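Local coordinates for putative heme binding protein (Tannerella forsythia, PDB 6EU8), which probably binds heme, as a member of the HmuY-like family whose heme-binding properties differ from those of Porphyromonas gingivalis HmuY, at residues A[97-102]-A[159-164]. Residues are numbered along the deposited sequence; the frame is centred on the assembly and turned at random.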
# COMPACT_ATOMS: atom_id res chain seq x y z
N THR A 97 21.96 -0.32 8.55
CA THR A 97 22.49 -1.27 9.54
C THR A 97 21.47 -1.41 10.65
O THR A 97 21.17 -0.46 11.36
CB THR A 97 23.90 -0.86 10.06
OG1 THR A 97 23.94 0.53 10.39
CG2 THR A 97 24.96 -1.15 9.00
N GLY A 98 20.91 -2.62 10.75
CA GLY A 98 19.93 -2.93 11.79
C GLY A 98 18.65 -2.14 11.62
O GLY A 98 18.28 -1.78 10.50
N LEU A 99 17.97 -1.90 12.74
CA LEU A 99 16.78 -1.08 12.77
C LEU A 99 17.21 0.35 13.07
O LEU A 99 17.62 0.64 14.21
CB LEU A 99 15.81 -1.59 13.85
CG LEU A 99 14.50 -0.84 14.07
CD1 LEU A 99 13.64 -0.82 12.81
CD2 LEU A 99 13.74 -1.53 15.20
N PRO A 100 17.15 1.25 12.08
CA PRO A 100 17.64 2.59 12.38
C PRO A 100 16.72 3.35 13.30
O PRO A 100 15.50 3.09 13.34
CB PRO A 100 17.68 3.28 11.01
CG PRO A 100 17.38 2.23 10.00
CD PRO A 100 16.61 1.18 10.71
N ALA A 101 17.31 4.27 14.05
CA ALA A 101 16.55 5.26 14.78
C ALA A 101 16.03 6.27 13.78
O ALA A 101 16.58 6.41 12.69
CB ALA A 101 17.42 5.95 15.82
N GLY A 102 14.97 6.98 14.16
CA GLY A 102 14.32 7.95 13.28
C GLY A 102 12.91 8.33 13.72
O GLY A 102 12.41 7.82 14.73
N VAL A 159 15.51 3.37 0.16
CA VAL A 159 15.14 2.21 1.00
C VAL A 159 14.26 2.71 2.14
O VAL A 159 14.64 3.62 2.89
CB VAL A 159 16.40 1.50 1.59
CG1 VAL A 159 16.02 0.36 2.54
CG2 VAL A 159 17.24 0.90 0.47
N PHE A 160 13.05 2.13 2.25
CA PHE A 160 12.14 2.34 3.38
C PHE A 160 12.37 1.30 4.48
O PHE A 160 12.77 0.17 4.20
CB PHE A 160 10.64 2.32 2.93
CG PHE A 160 10.28 3.41 1.95
CD1 PHE A 160 10.49 3.23 0.60
CD2 PHE A 160 9.72 4.59 2.39
CE1 PHE A 160 10.20 4.26 -0.34
CE2 PHE A 160 9.40 5.60 1.47
CZ PHE A 160 9.64 5.43 0.11
N VAL A 161 12.14 1.72 5.72
CA VAL A 161 12.11 0.77 6.83
C VAL A 161 10.74 0.86 7.51
O VAL A 161 10.29 1.94 7.86
CB VAL A 161 13.26 0.99 7.84
CG1 VAL A 161 13.16 -0.08 8.94
CG2 VAL A 161 14.63 0.90 7.14
N VAL A 162 10.12 -0.29 7.70
CA VAL A 162 8.81 -0.40 8.34
C VAL A 162 8.92 -1.31 9.57
O VAL A 162 9.41 -2.43 9.45
CB VAL A 162 7.76 -0.99 7.38
CG1 VAL A 162 6.36 -0.80 7.94
CG2 VAL A 162 7.83 -0.32 5.99
N LYS A 163 8.43 -0.80 10.70
CA LYS A 163 8.34 -1.55 11.99
C LYS A 163 6.93 -2.05 12.18
O LYS A 163 5.97 -1.24 12.05
CB LYS A 163 8.67 -0.64 13.18
CG LYS A 163 10.07 -0.06 13.21
CD LYS A 163 10.22 1.17 14.11
CE LYS A 163 10.27 0.85 15.59
NZ LYS A 163 10.91 1.98 16.32
N PHE A 164 6.77 -3.34 12.54
CA PHE A 164 5.46 -4.00 12.64
C PHE A 164 5.01 -4.24 14.09
O PHE A 164 5.81 -4.11 15.02
CB PHE A 164 5.46 -5.28 11.82
CG PHE A 164 5.77 -5.04 10.37
CD1 PHE A 164 4.88 -4.32 9.58
CD2 PHE A 164 6.96 -5.49 9.80
CE1 PHE A 164 5.17 -4.04 8.26
CE2 PHE A 164 7.26 -5.23 8.46
CZ PHE A 164 6.35 -4.50 7.69
O HOH W 1 13.99 2.51 15.85
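The pyrrolidine ring of Pro100 meets Val161 with its CG-CD edge: Pro100 CD is 4.1 Å from Val161 CG2, and the two valine methyls lie off the ring plane, both to the same side. The CG-CD edge of the ring points toward these methyls, and both take part, since Val161 CG1 is likewise 4.1 Å from Pro100 CD. The CG1 methyl also receives the leucine, with Leu99 CD1 at 4.0 Å from Val161 CG1, and so it is shared by two consecutive loop residues.

Leu99 starts out neither facing the strand nor turned from it; with CG anti to the backbone N (chi1 179°) and chi2 at 59°, the CD1 branch is turned to the strand. There Leu99 CD1 also touches Lys163 CG at 3.7 Å, the closest approach across the contact, the side chains crossing at about a right angle. The lysine thus offers its aliphatic stem, then bends at chi3 (76°) toward its polar partners.

No direct hydrogen bond joins the segments. One water spans them instead, donating to Pro100 O at 3.0 Å and accepting from Lys163 NZ at 3.2 Å. Pro100 O is also hydrogen-bonded to Tyr104 OH, and Lys163 makes a cation-pi contact with the Tyr104 ring and a long, weak ion pair with Glu84.

With 170 Å² buried and 7.8 Å between Leu99 CA and Val161 CA, this is a small side-chain patch, not an extension of the sheet. Strand 160-163 of the large antiparallel sheet is already paired with strands 84-87 and 169-178, and the irregular loop connecting strand 84-87 to strand 105-111 folds over the face bearing Val161 and Lys163, where Leu99 also touches Tyr169 of strand 169-178.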